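Leucine aminopeptidase 1, chloroplastic (Solanum lycopersicum, PDB 5D8N) catalyses the removal of N-terminal amino acids, preferably leucine, from peptides as a magnesium-dependent homohexamer, takes part in wound signalling and also acts as a protein-folding chaperone. Local coordinates at residues Ser81-Glu86 with Val97-Pro102; Gly44-Ile49 with Ala129-Ser134. The protein carries 1 engineered substitution. All blocks are in the same frame, centred on the assembly; numbering follows the deposited sequence.

In the fold
Both contacts belong to the N-terminal, macro-type domain and share its six-stranded mixed sheet, with centres about 14 Å apart. Contact 2 comes first and last along the chain: strand 46-52 opens it, helix 119-134 closes it, and contact 1, made by helix 79-86 and strand 96-101, is nested within that loop. The two helices cover opposite faces of the sheet. Strand 96-101 takes part in both layers: V97 and L99 meet helix 79-86, while N98 turns the other way and, in the conformer modelled here, its ND2 packs 4.1 Å from CB of A131. Together they pack a helix on each face of the sheet, the alpha/beta/alpha layering of this domain, away from the active site.

Contact 1. Residues Ser81-Glu86 with Val97-Pro102; sequences SAASSE and VNLRFP
In L99, CG stands anti to the backbone N (chi1 -173°) and chi2 of 68° swings CD1 over to the A83 side, while V97 has CG2 beside its own backbone N. L99 thus presents CD1 to the helix, whereas V97 offers CG2 to S84 and CG1 toward A83, 4.6 Å from its CB. L99 CD1 meets A83 CB at 4.5 Å, a loose touch by one terminal methyl of the leucine. L99 CD2 stands further off, 5.0 Å from CB of A83. V97 CG2 comes up to the next residue of the helix, 4.2 Å from both OG and CA of S84. V97 is modelled in two conformers, so its approaches hold for one of them and are less certain than the L99 pair.

A83 points its CB at the strand and fits between V97 and L99, whose side chains project from the same face because they are two residues apart. The S84 hydroxyl is not spent on the strand: OG folds back beside its own backbone N and hydrogen-bonds the carbonyl oxygen of L80, one turn earlier, so what V97 meets is a serine whose polar end is already engaged within the helix. No hydrogen bond crosses the contact. It is thin van der Waals packing, burying 136 Å² in all, between small helix residues and a strand.

Around it, V97 pairs through its backbone with L108 and L99 with I106, the hairpin partner strand 104-112, and F89 packs on V97. Strand 96-101 is the outermost on its side within this chain. Beyond it lies a second subunit, whose E86 and R100 form salt bridges with R100 and E86 of this chain. Helix 79-86 covers one face of the sheet at this outer edge and also faces that subunit.

Contact 2. Residues Gly44-Ile49 with Ala129-Ser134; sequences GDLLAI and AAAAKS
Apolar packing is what joins L46 to A131 and A132, and a single methyl does nearly all of it. L46 has CG anti to the backbone N (chi1 172°), and chi2 of 72° carries CD2 outward, roughly anti to CA, so that it is the branch reaching the helix. CD2 lies 3.9 Å from A131 CB and 4.2 Å from A132 CB, so it is flanked by the methyls of two successive alanines. CD1 stays further back, 4.7 Å from A131 CB.

The second kind of contact is side chain against backbone. L46 CD2 sits 3.7 Å from A132 N and 3.9 Å from A131 C, above the flat face of the peptide group that links the two alanines, and almost squarely over its nitrogen. The leucine tip therefore lies on the surface of the helix itself, where the short alanine side chains let a strand residue come down to main-chain atoms. The nearest CA atoms, those of L46 and A132, are 6.9 Å apart.

Hydrogen bonds do not cross this interface; they act on either part separately. Within the helix, K133 N bonds A129 O at 3.0 Å. Beside L46, the D45 carboxylate takes the backbone N-H groups of R138 and N139 on OD2, which ties this end of the segment to the start of strand 139-144.

Strand 46-52 lies between strands 104-112 and 139-144, parallel to both: L46 and A48 bond A141 through the backbone, and L47 bonds R105 and T107. Helix 119-134 is the connection of a beta-alpha-beta crossover from 104-112 to 139-144, passing over the strand between them, and I140 packs against L46 and A132 alike.

Contact 1. Residues Ser81-Glu86 with Val97-Pro102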
ATOM      1  N   SER A  81     -23.422 -30.757 -42.465  1.00 33.67           N
ATOM      2  CA  SER A  81     -23.917 -29.406 -42.768  1.00 31.76           C
ATOM      3  C   SER A  81     -25.009 -28.967 -41.781  1.00 30.46           C
ATOM      4  O   SER A  81     -25.089 -27.810 -41.382  1.00 28.61           O
ATOM      5  CB  SER A  81     -24.431 -29.308 -44.219  1.00 32.83           C
ATOM      6  OG  SER A  81     -25.431 -30.280 -44.521  1.00 33.25           O
ATOM      7  N   ALA A  82     -25.834 -29.913 -41.361  1.00 30.75           N
ATOM      8  CA  ALA A  82     -26.899 -29.608 -40.420  1.00 35.54           C
ATOM      9  C   ALA A  82     -26.322 -29.261 -39.039  1.00 34.79           C
ATOM     10  O   ALA A  82     -26.642 -28.238 -38.446  1.00 34.76           O
ATOM     11  CB  ALA A  82     -27.857 -30.787 -40.344  1.00 38.62           C
ATOM     12  N   ALA A  83     -25.365 -30.053 -38.588  1.00 32.62           N
ATOM     13  CA  ALA A  83     -24.748 -29.796 -37.311  1.00 32.54           C
ATOM     14  C   ALA A  83     -24.037 -28.445 -37.383  1.00 35.05           C
ATOM     15  O   ALA A  83     -24.088 -27.657 -36.441  1.00 33.46           O
ATOM     16  CB  ALA A  83     -23.761 -30.915 -36.980  1.00 31.57           C
ATOM     17  N   SER A  84     -23.343 -28.194 -38.487  1.00 32.07           N
ATOM     18  CA  SER A  84     -22.579 -26.954 -38.629  1.00 31.92           C
ATOM     19  C   SER A  84     -23.450 -25.698 -38.580  1.00 31.38           C
ATOM     20  O   SER A  84     -23.073 -24.692 -37.969  1.00 32.59           O
ATOM     21  CB  SER A  84     -21.803 -26.964 -39.951  1.00 33.01           C
ATOM     22  OG  SER A  84     -20.781 -27.933 -39.897  1.00 37.56           O
ATOM     23  N   SER A  85     -24.579 -25.705 -39.279  1.00 31.75           N
ATOM     24  CA  SER A  85     -25.460 -24.537 -39.208  1.00 33.32           C
ATOM     25  C   SER A  85     -26.128 -24.441 -37.835  1.00 30.14           C
ATOM     26  O   SER A  85     -26.182 -23.368 -37.254  1.00 29.70           O
ATOM     27  CB  SER A  85     -26.517 -24.520 -40.318  1.00 34.93           C
ATOM     28  OG  SER A  85     -27.339 -25.658 -40.226  1.00 39.86           O
ATOM     29  N   GLU A  86     -26.486 -25.567 -37.233  1.00 30.39           N
ATOM     30  CA  GLU A  86     -27.150 -25.532 -35.915  1.00 29.35           C
ATOM     31  C   GLU A  86     -26.201 -24.912 -34.884  1.00 30.25           C
ATOM     32  O   GLU A  86     -26.621 -24.206 -33.956  1.00 25.83           O
ATOM     33  CB  GLU A  86     -27.561 -26.935 -35.471  1.00 29.02           C
ATOM     34  CG  GLU A  86     -28.794 -27.482 -36.180  1.00 31.79           C
ATOM     35  CD  GLU A  86     -28.936 -28.987 -36.062  1.00 32.85           C
ATOM     36  OE1 GLU A  86     -28.344 -29.609 -35.139  1.00 34.05           O
ATOM     37  OE2 GLU A  86     -29.701 -29.546 -36.866  1.00 34.01           O
ATOM     38  N   VAL A  97     -16.482 -27.644 -34.838  0.59 29.13           N
ATOM     39  CA  VAL A  97     -17.602 -28.577 -34.724  0.59 31.36           C
ATOM     40  C   VAL A  97     -17.022 -29.977 -34.601  0.59 29.41           C
ATOM     41  O   VAL A  97     -16.030 -30.274 -35.270  0.59 26.68           O
ATOM     42  CB  VAL A  97     -18.480 -28.570 -35.994  0.59 34.12           C
ATOM     43  CG1 VAL A  97     -19.446 -29.746 -35.984  0.59 40.05           C
ATOM     44  CG2 VAL A  97     -19.265 -27.276 -36.084  0.59 33.83           C
ATOM     45  N   ASN A  98     -17.621 -30.799 -33.739  0.59 28.97           N
ATOM     46  CA  ASN A  98     -17.157 -32.158 -33.471  0.59 33.26           C
ATOM     47  C   ASN A  98     -18.337 -33.094 -33.694  0.59 36.45           C
ATOM     48  O   ASN A  98     -19.367 -32.979 -33.020  0.59 38.47           O
ATOM     49  CB  ASN A  98     -16.623 -32.294 -32.031  0.59 34.84           C
ATOM     50  CG  ASN A  98     -15.871 -33.601 -31.787  0.59 38.86           C
ATOM     51  OD1 ASN A  98     -16.436 -34.696 -31.874  0.59 35.62           O
ATOM     52  ND2 ASN A  98     -14.590 -33.487 -31.436  0.59 41.19           N
ATOM     53  N   LEU A  99     -18.204 -33.992 -34.664  1.00 33.98           N
ATOM     54  CA  LEU A  99     -19.268 -34.916 -34.999  1.00 30.98           C
ATOM     55  C   LEU A  99     -18.815 -36.373 -34.956  1.00 33.01           C
ATOM     56  O   LEU A  99     -17.939 -36.789 -35.714  1.00 31.69           O
ATOM     57  CB  LEU A  99     -19.806 -34.557 -36.369  1.00 33.26           C
ATOM     58  CG  LEU A  99     -21.041 -35.343 -36.794  1.00 35.83           C
ATOM     59  CD1 LEU A  99     -22.265 -34.998 -35.952  1.00 33.47           C
ATOM     60  CD2 LEU A  99     -21.301 -35.070 -38.262  1.00 37.91           C
ATOM     61  N   ARG A 100     -19.419 -37.137 -34.049  1.00 31.39           N
ATOM     62  CA  ARG A 100     -19.201 -38.579 -33.914  1.00 29.77           C
ATOM     63  C   ARG A 100     -20.302 -39.361 -34.606  1.00 30.63           C
ATOM     64  O   ARG A 100     -21.481 -39.051 -34.437  1.00 33.61           O
ATOM     65  CB  ARG A 100     -19.200 -38.974 -32.438  1.00 31.73           C
ATOM     66  CG  ARG A 100     -19.014 -40.472 -32.208  1.00 33.44           C
ATOM     67  CD  ARG A 100     -17.640 -40.942 -32.660  1.00 35.07           C
ATOM     68  NE  ARG A 100     -17.257 -42.225 -32.095  1.00 32.58           N
ATOM     69  CZ  ARG A 100     -17.504 -43.402 -32.658  1.00 34.44           C
ATOM     70  NH1 ARG A 100     -18.228 -43.513 -33.769  1.00 36.32           N
ATOM     71  NH2 ARG A 100     -17.138 -44.500 -32.022  1.00 34.72           N
ATOM     72  N   PHE A 101     -19.921 -40.263 -35.497  1.00 31.69           N
ATOM     73  CA  PHE A 101     -20.877 -40.938 -36.382  1.00 34.27           C
ATOM     74  C   PHE A 101     -20.425 -42.390 -36.538  1.00 34.67           C
ATOM     75  O   PHE A 101     -19.381 -42.754 -36.003  1.00 32.86           O
ATOM     76  CB  PHE A 101     -20.996 -40.230 -37.741  1.00 34.79           C
ATOM     77  CG  PHE A 101     -19.705 -40.093 -38.480  1.00 37.28           C
ATOM     78  CD1 PHE A 101     -19.166 -41.178 -39.156  1.00 37.97           C
ATOM     79  CD2 PHE A 101     -18.923 -38.960 -38.325  1.00 36.70           C
ATOM     80  CE1 PHE A 101     -17.894 -41.109 -39.702  1.00 40.94           C
ATOM     81  CE2 PHE A 101     -17.669 -38.879 -38.896  1.00 37.80           C
ATOM     82  CZ  PHE A 101     -17.157 -39.942 -39.609  1.00 38.60           C
ATOM     83  N   PRO A 102     -21.251 -43.247 -37.162  1.00 36.64           N
ATOM     84  CA  PRO A 102     -20.867 -44.664 -37.094  1.00 39.52           C
ATOM     85  C   PRO A 102     -19.675 -44.923 -38.003  1.00 36.01           C
ATOM     86  O   PRO A 102     -19.701 -44.544 -39.165  1.00 39.34           O
ATOM     87  CB  PRO A 102     -22.086 -45.426 -37.629  1.00 43.15           C
ATOM     88  CG  PRO A 102     -23.102 -44.392 -38.007  1.00 46.00           C
ATOM     89  CD  PRO A 102     -22.671 -43.048 -37.483  1.00 39.66           C
TER

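Contact 2. Residues Gly44-Ile49 with Ala129-Ser134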
ATOM      1  N   GLY A  44      -9.894 -44.209 -39.302  1.00 42.04           N
ATOM      2  CA  GLY A  44      -9.243 -44.129 -37.998  1.00 38.59           C
ATOM      3  C   GLY A  44     -10.157 -43.396 -37.034  1.00 36.36           C
ATOM      4  O   GLY A  44     -11.340 -43.223 -37.324  1.00 36.80           O
ATOM      5  N   ASP A  45      -9.608 -42.906 -35.927  1.00 33.06           N
ATOM      6  CA  ASP A  45     -10.442 -42.456 -34.827  1.00 34.45           C
ATOM      7  C   ASP A  45     -10.992 -41.040 -35.020  1.00 33.91           C
ATOM      8  O   ASP A  45     -12.064 -40.711 -34.530  1.00 37.99           O
ATOM      9  CB  ASP A  45      -9.673 -42.522 -33.517  1.00 32.29           C
ATOM     10  CG  ASP A  45      -9.180 -43.911 -33.204  1.00 35.65           C
ATOM     11  OD1 ASP A  45      -9.840 -44.879 -33.627  1.00 38.07           O
ATOM     12  OD2 ASP A  45      -8.114 -44.045 -32.567  1.00 36.96           O
ATOM     13  N   LEU A  46     -10.223 -40.187 -35.671  1.00 28.73           N
ATOM     14  CA  LEU A  46     -10.566 -38.789 -35.772  1.00 27.61           C
ATOM     15  C   LEU A  46      -9.913 -38.160 -36.982  1.00 26.50           C
ATOM     16  O   LEU A  46      -8.695 -38.190 -37.141  1.00 27.77           O
ATOM     17  CB  LEU A  46     -10.116 -38.046 -34.518  1.00 31.58           C
ATOM     18  CG  LEU A  46     -10.250 -36.518 -34.588  1.00 34.20           C
ATOM     19  CD1 LEU A  46     -11.706 -36.077 -34.530  1.00 34.88           C
ATOM     20  CD2 LEU A  46      -9.468 -35.937 -33.428  1.00 37.49           C
ATOM     21  N   LEU A  47     -10.737 -37.488 -37.765  1.00 27.50           N
ATOM     22  CA  LEU A  47     -10.287 -36.684 -38.884  1.00 27.40           C
ATOM     23  C   LEU A  47     -10.575 -35.226 -38.542  1.00 27.65           C
ATOM     24  O   LEU A  47     -11.733 -34.822 -38.377  1.00 28.49           O
ATOM     25  CB  LEU A  47     -11.079 -37.084 -40.139  1.00 28.03           C
ATOM     26  CG  LEU A  47     -10.865 -36.203 -41.373  1.00 29.71           C
ATOM     27  CD1 LEU A  47      -9.414 -36.222 -41.843  1.00 32.04           C
ATOM     28  CD2 LEU A  47     -11.779 -36.660 -42.496  1.00 32.69           C
ATOM     29  N   ALA A  48      -9.524 -34.422 -38.554  1.00 25.88           N
ATOM     30  CA  ALA A  48      -9.654 -32.988 -38.347  1.00 27.72           C
ATOM     31  C   ALA A  48      -9.403 -32.253 -39.649  1.00 26.65           C
ATOM     32  O   ALA A  48      -8.374 -32.463 -40.302  1.00 27.01           O
ATOM     33  CB  ALA A  48      -8.640 -32.517 -37.302  1.00 27.64           C
ATOM     34  N   ILE A  49     -10.317 -31.357 -39.986  1.00 26.36           N
ATOM     35  CA  ILE A  49     -10.230 -30.596 -41.221  1.00 27.95           C
ATOM     36  C   ILE A  49     -10.222 -29.097 -40.964  1.00 28.75           C
ATOM     37  O   ILE A  49     -11.109 -28.549 -40.301  1.00 26.36           O
ATOM     38  CB  ILE A  49     -11.440 -30.898 -42.111  1.00 32.72           C
ATOM     39  CG1 ILE A  49     -11.398 -32.374 -42.496  1.00 35.75           C
ATOM     40  CG2 ILE A  49     -11.403 -30.018 -43.362  1.00 31.93           C
ATOM     41  CD1 ILE A  49     -12.762 -32.900 -42.892  1.00 43.90           C
ATOM     42  N   ALA A 129      -5.133 -31.915 -31.720  1.00 21.92           N
ATOM     43  CA  ALA A 129      -4.656 -32.593 -30.514  1.00 22.34           C
ATOM     44  C   ALA A 129      -5.666 -32.534 -29.375  1.00 22.22           C
ATOM     45  O   ALA A 129      -5.857 -33.499 -28.636  1.00 21.44           O
ATOM     46  CB  ALA A 129      -3.358 -31.961 -30.047  1.00 22.93           C
ATOM     47  N   ALA A 130      -6.312 -31.384 -29.243  1.00 23.17           N
ATOM     48  CA  ALA A 130      -7.314 -31.201 -28.202  1.00 25.59           C
ATOM     49  C   ALA A 130      -8.518 -32.108 -28.457  1.00 26.39           C
ATOM     50  O   ALA A 130      -9.084 -32.657 -27.524  1.00 25.29           O
ATOM     51  CB  ALA A 130      -7.730 -29.735 -28.094  1.00 22.46           C
ATOM     52  N   ALA A 131      -8.955 -32.210 -29.710  1.00 25.22           N
ATOM     53  CA  ALA A 131     -10.114 -33.026 -30.024  1.00 23.64           C
ATOM     54  C   ALA A 131      -9.716 -34.507 -29.846  1.00 25.91           C
ATOM     55  O   ALA A 131     -10.507 -35.318 -29.391  1.00 28.50           O
ATOM     56  CB  ALA A 131     -10.576 -32.762 -31.441  1.00 22.24           C
ATOM     57  N   ALA A 132      -8.454 -34.848 -30.066  1.00 24.44           N
ATOM     58  CA  ALA A 132      -8.016 -36.225 -29.865  1.00 27.23           C
ATOM     59  C   ALA A 132      -8.036 -36.602 -28.385  1.00 27.29           C
ATOM     60  O   ALA A 132      -8.440 -37.704 -27.971  1.00 26.36           O
ATOM     61  CB  ALA A 132      -6.618 -36.425 -30.441  1.00 30.76           C
ATOM     62  N   LYS A 133      -7.575 -35.660 -27.578  1.00 26.32           N
ATOM     63  CA  LYS A 133      -7.522 -35.864 -26.153  1.00 26.81           C
ATOM     64  C   LYS A 133      -8.940 -36.030 -25.647  1.00 26.08           C
ATOM     65  O   LYS A 133      -9.208 -36.922 -24.866  1.00 27.42           O
ATOM     66  CB  LYS A 133      -6.848 -34.657 -25.506  1.00 35.32           C
ATOM     67  CG  LYS A 133      -6.639 -34.795 -24.011  1.00 45.15           C
ATOM     68  CD  LYS A 133      -5.783 -33.655 -23.470  1.00 52.26           C
ATOM     69  CE  LYS A 133      -5.642 -33.653 -21.956  1.00 60.70           C
ATOM     70  NZ  LYS A 133      -6.941 -33.701 -21.230  1.00 59.19           N
ATOM     71  N   SER A 134      -9.865 -35.200 -26.117  0.51 24.71           N
ATOM     72  CA  SER A 134     -11.214 -35.221 -25.575  0.51 26.20           C
ATOM     73  C   SER A 134     -12.037 -36.412 -26.073  0.51 26.61           C
ATOM     74  O   SER A 134     -13.084 -36.700 -25.506  0.51 29.33           O
ATOM     75  CB  SER A 134     -11.956 -33.925 -25.884  0.51 25.76           C
ATOM     76  OG  SER A 134     -12.282 -33.882 -27.260  0.51 24.19           O
TER